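Local structure of prephenate dehydrogenase (Corynebacterium glutamicum ATCC 13032, 3KTD) at residues 43-46 with 47-51; 55-58 with 59-62. The protein probably catalyses the NAD(P)+-dependent oxidative decarboxylation of prephenate, a step on the way to tyrosine. All blocks are in the same frame, centred on the assembly; numbering follows the deposited sequence.

Contact 1: 43-46 with 47-51; sequences GAKS and AVDEG
Gly43 opens the contact through its carbonyl, which takes the amide of Ala47 in a helical bond of 3.1 Å from N to O. One step on, Ala44 O receives Val48 N at 2.8 Å, and CG2 of Val48 settles against the same oxygen. The methyl of Ala44 points away from the following turn and packs on Val54 and Ala56; Ala47 and Val48 also touch Val54, on the flank facing strand 54-55. Lys45 lies on the solvent side. Its CG stands anti to the backbone N (chi1 -176°), and bends at chi2 and chi4 bring NZ obliquely across to Asp49, where it forms a long, weak salt bridge of 3.4 Å with OD2. Lys45 O accepts Asp49 N at 2.9 Å, so lysine and aspartate are joined by backbone and side chain alike. Ser46 turns its hydroxyl back to Ser42 O, while Ser46 O holds Glu50 N only weakly, at 3.1 Å; the carboxylate of Glu50 pairs with Arg25. Gly51, at positive phi (119°), is the first to leave helical angles, and its N bonds back to Val48 O. The whole is a Schellman-type C-terminus on the helix of a Rossmann beta-alpha-beta unit, between strands 34-37 and 54-55.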
ATOM      1  N   GLY A  43      16.628 -27.355  12.418  1.00 42.43           N
ATOM      2  CA  GLY A  43      15.482 -26.654  12.997  1.00 42.12           C
ATOM      3  C   GLY A  43      14.818 -27.391  14.149  1.00 41.86           C
ATOM      4  O   GLY A  43      14.446 -26.774  15.147  1.00 41.85           O
ATOM      5  N   ALA A  44      14.662 -28.707  14.008  1.00 41.40           N
ATOM      6  CA  ALA A  44      14.085 -29.530  15.071  1.00 41.17           C
ATOM      7  C   ALA A  44      14.946 -29.404  16.319  1.00 41.00           C
ATOM      8  O   ALA A  44      14.461 -29.022  17.383  1.00 40.97           O
ATOM      9  CB  ALA A  44      13.983 -30.992  14.632  1.00 40.63           C
ATOM     10  N   LYS A  45      16.232 -29.700  16.155  1.00 40.92           N
ATOM     11  CA  LYS A  45      17.234 -29.632  17.224  1.00 40.73           C
ATOM     12  C   LYS A  45      17.201 -28.284  17.939  1.00 39.86           C
ATOM     13  O   LYS A  45      17.270 -28.230  19.174  1.00 39.50           O
ATOM     14  CB  LYS A  45      18.624 -29.861  16.615  1.00 41.21           C
ATOM     15  CG  LYS A  45      19.810 -29.926  17.582  1.00 43.63           C
ATOM     16  CD  LYS A  45      19.811 -31.200  18.433  1.00 45.88           C
ATOM     17  CE  LYS A  45      21.233 -31.567  18.871  1.00 46.13           C
ATOM     18  NZ  LYS A  45      21.992 -30.378  19.350  1.00 45.08           N
ATOM     19  N   SER A  46      17.096 -27.210  17.151  1.00 38.64           N
ATOM     20  CA  SER A  46      17.073 -25.841  17.674  1.00 37.98           C
ATOM     21  C   SER A  46      15.868 -25.609  18.580  1.00 37.59           C
ATOM     22  O   SER A  46      16.014 -25.082  19.686  1.00 37.74           O
ATOM     23  CB  SER A  46      17.046 -24.808  16.532  1.00 37.88           C
ATOM     24  OG  SER A  46      18.185 -24.902  15.701  1.00 35.24           O
ATOM     25  N   ALA A  47      14.686 -25.993  18.095  1.00 36.82           N
ATOM     26  CA  ALA A  47      13.445 -25.857  18.852  1.00 36.19           C
ATOM     27  C   ALA A  47      13.426 -26.768  20.089  1.00 36.23           C
ATOM     28  O   ALA A  47      12.973 -26.348  21.149  1.00 36.09           O
ATOM     29  CB  ALA A  47      12.249 -26.138  17.967  1.00 35.48           C
ATOM     30  N   VAL A  48      13.914 -28.002  19.962  1.00 35.99           N
ATOM     31  CA  VAL A  48      13.976 -28.903  21.113  1.00 36.39           C
ATOM     32  C   VAL A  48      14.895 -28.323  22.180  1.00 37.14           C
ATOM     33  O   VAL A  48      14.624 -28.426  23.375  1.00 36.60           O
ATOM     34  CB  VAL A  48      14.481 -30.319  20.749  1.00 36.03           C
ATOM     35  CG1 VAL A  48      14.716 -31.142  22.013  1.00 34.07           C
ATOM     36  CG2 VAL A  48      13.495 -31.014  19.847  1.00 35.48           C
ATOM     37  N   ASP A  49      15.982 -27.708  21.739  1.00 37.94           N
ATOM     38  CA  ASP A  49      16.934 -27.134  22.668  1.00 38.97           C
ATOM     39  C   ASP A  49      16.385 -25.875  23.361  1.00 38.51           C
ATOM     40  O   ASP A  49      16.798 -25.555  24.477  1.00 38.63           O
ATOM     41  CB  ASP A  49      18.279 -26.876  21.966  1.00 39.48           C
ATOM     42  CG  ASP A  49      19.091 -28.168  21.738  1.00 42.05           C
ATOM     43  OD1 ASP A  49      18.761 -29.234  22.336  1.00 41.75           O
ATOM     44  OD2 ASP A  49      20.079 -28.100  20.964  1.00 41.15           O
ATOM     45  N   GLU A  50      15.443 -25.183  22.725  1.00 37.67           N
ATOM     46  CA  GLU A  50      14.830 -23.991  23.327  1.00 37.16           C
ATOM     47  C   GLU A  50      13.684 -24.353  24.293  1.00 36.95           C
ATOM     48  O   GLU A  50      13.139 -23.471  24.966  1.00 36.95           O
ATOM     49  CB  GLU A  50      14.336 -23.046  22.228  1.00 37.02           C
ATOM     50  CG  GLU A  50      13.898 -21.661  22.695  1.00 36.29           C
ATOM     51  CD  GLU A  50      13.529 -20.744  21.542  1.00 37.97           C
ATOM     52  OE1 GLU A  50      13.726 -21.144  20.375  1.00 37.67           O
ATOM     53  OE2 GLU A  50      13.040 -19.619  21.798  1.00 38.11           O
ATOM     54  N   GLY A  51      13.321 -25.639  24.358  1.00 36.42           N
ATOM     55  CA  GLY A  51      12.275 -26.121  25.265  1.00 35.84           C
ATOM     56  C   GLY A  51      11.068 -26.758  24.592  1.00 35.78           C
ATOM     57  O   GLY A  51      10.254 -27.396  25.262  1.00 36.34           O
TER

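Contact 2: 55-58 with 59-62; sequences SADL and EATL
The backbone passes from the end of strand 54-55 into the first turn of helix 58-67, where Thr61 N bonds to Asp57 O at 3.0 Å and Leu62 N to Leu58 O at 3.1 Å. Asp57 is the N-cap. Asp57 chi1 of -173° sets CG beside its own carbonyl carbon, and the carboxylate reaches forward over the turn, where OD1 accepts Ala60 N at 3.1 Å; the amide comes from well above the carboxylate plane, 72° out of it, while the N-H itself points fairly straight at the oxygen. OD2 rests against the methyl of Ala60. Asp57 O is gripped twice, since Thr61 OG1 also donates to it at 3.1 Å, from above the carbonyl plane. Ser55 OG accepts Asp57 N at 3.0 Å, an ST turn just ahead of the helix, and Ser55 CB lies beside Thr61 OG1. On another side of the turn, the side chains of Leu58 and Leu62 meet at an oblique angle, Leu58 CG 3.9 Å from Leu62 CD1. Leu58 continues onto Tyr37, and Leu62 onto Leu14 and helix 78-91. Thus an aspartate that closes an ST turn also N-caps a helix packed on the parallel part of a Rossmann-type nucleotide-binding sheet.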
ATOM      1  N   SER A  55      10.187 -32.834  16.374  1.00 35.34           N
ATOM      2  CA  SER A  55      10.874 -33.971  15.759  1.00 36.44           C
ATOM      3  C   SER A  55      11.089 -33.721  14.267  1.00 37.10           C
ATOM      4  O   SER A  55      10.452 -32.851  13.676  1.00 38.04           O
ATOM      5  CB  SER A  55      10.055 -35.252  15.962  1.00 36.83           C
ATOM      6  OG  SER A  55      10.638 -36.363  15.297  1.00 38.02           O
ATOM      7  N   ALA A  56      12.015 -34.458  13.669  1.00 37.41           N
ATOM      8  CA  ALA A  56      12.251 -34.368  12.230  1.00 37.87           C
ATOM      9  C   ALA A  56      11.889 -35.702  11.583  1.00 38.09           C
ATOM     10  O   ALA A  56      12.210 -35.953  10.423  1.00 37.54           O
ATOM     11  CB  ALA A  56      13.702 -33.981  11.941  1.00 37.60           C
ATOM     12  N   ASP A  57      11.178 -36.528  12.348  1.00 38.72           N
ATOM     13  CA  ASP A  57      10.761 -37.860  11.942  1.00 39.16           C
ATOM     14  C   ASP A  57       9.242 -37.827  11.690  1.00 39.29           C
ATOM     15  O   ASP A  57       8.442 -37.975  12.621  1.00 39.56           O
ATOM     16  CB  ASP A  57      11.129 -38.838  13.062  1.00 38.77           C
ATOM     17  CG  ASP A  57      10.891 -40.286  12.692  1.00 41.27           C
ATOM     18  OD1 ASP A  57      10.174 -40.552  11.706  1.00 44.80           O
ATOM     19  OD2 ASP A  57      11.414 -41.173  13.406  1.00 44.18           O
ATOM     20  N   LEU A  58       8.849 -37.630  10.433  1.00 38.71           N
ATOM     21  CA  LEU A  58       7.429 -37.521  10.084  1.00 38.13           C
ATOM     22  C   LEU A  58       6.622 -38.770  10.420  1.00 38.58           C
ATOM     23  O   LEU A  58       5.501 -38.674  10.924  1.00 38.15           O
ATOM     24  CB  LEU A  58       7.255 -37.189   8.603  1.00 37.61           C
ATOM     25  CG  LEU A  58       5.800 -37.012   8.162  1.00 35.49           C
ATOM     26  CD1 LEU A  58       5.126 -35.829   8.853  1.00 29.14           C
ATOM     27  CD2 LEU A  58       5.756 -36.855   6.681  1.00 34.21           C
ATOM     28  N   GLU A  59       7.178 -39.942  10.132  1.00 39.88           N
ATOM     29  CA  GLU A  59       6.491 -41.199  10.442  1.00 40.24           C
ATOM     30  C   GLU A  59       6.239 -41.324  11.948  1.00 39.45           C
ATOM     31  O   GLU A  59       5.150 -41.724  12.369  1.00 39.88           O
ATOM     32  CB  GLU A  59       7.282 -42.417   9.947  1.00 40.59           C
ATOM     33  CG  GLU A  59       6.428 -43.700   9.905  1.00 44.19           C
ATOM     34  CD  GLU A  59       7.237 -44.993   9.944  1.00 47.90           C
ATOM     35  OE1 GLU A  59       8.457 -44.947  10.225  1.00 49.49           O
ATOM     36  OE2 GLU A  59       6.634 -46.070   9.713  1.00 50.39           O
ATOM     37  N   ALA A  60       7.245 -40.983  12.752  1.00 38.63           N
ATOM     38  CA  ALA A  60       7.133 -41.095  14.207  1.00 38.21           C
ATOM     39  C   ALA A  60       6.094 -40.125  14.753  1.00 38.54           C
ATOM     40  O   ALA A  60       5.301 -40.492  15.629  1.00 38.85           O
ATOM     41  CB  ALA A  60       8.475 -40.866  14.875  1.00 36.97           C
ATOM     42  N   THR A  61       6.090 -38.899  14.223  1.00 38.39           N
ATOM     43  CA  THR A  61       5.157 -37.872  14.672  1.00 38.50           C
ATOM     44  C   THR A  61       3.719 -38.291  14.418  1.00 38.46           C
ATOM     45  O   THR A  61       2.876 -38.178  15.307  1.00 38.84           O
ATOM     46  CB  THR A  61       5.414 -36.520  13.984  1.00 38.83           C
ATOM     47  OG1 THR A  61       6.737 -36.067  14.294  1.00 41.77           O
ATOM     48  CG2 THR A  61       4.409 -35.475  14.452  1.00 37.88           C
ATOM     49  N   LEU A  62       3.444 -38.783  13.215  1.00 38.43           N
ATOM     50  CA  LEU A  62       2.092 -39.204  12.848  1.00 38.51           C
ATOM     51  C   LEU A  62       1.630 -40.430  13.637  1.00 39.27           C
ATOM     52  O   LEU A  62       0.445 -40.550  13.952  1.00 39.24           O
ATOM     53  CB  LEU A  62       2.002 -39.464  11.343  1.00 38.35           C
ATOM     54  CG  LEU A  62       2.157 -38.223  10.455  1.00 37.69           C
ATOM     55  CD1 LEU A  62       2.356 -38.598   8.991  1.00 36.21           C
ATOM     56  CD2 LEU A  62       0.958 -37.299  10.601  1.00 37.27           C
TER

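Contacts 1 and 2 show the two ends of helices in one fold: the first lies at the C-terminal end of helix 41-49, the second starts helix 58-67, and strand 54-55, an outermost strand of the large sheet within the chain, links them, its last residue, Ser55, already part of contact 2. Their centres lie about 15 Å apart, and they meet where CB of Ala44 packs 4.0 Å from CB of Ala56. Both belong to the sequence range of the nucleotide-binding domain, and no other chain of the assembly touches either. Neither includes the glycine-rich turn after strand 11-14, which probably binds the dinucleotide as in other Rossmann domains; contact 2 packs on strand 34-37, next to that strand in the sheet.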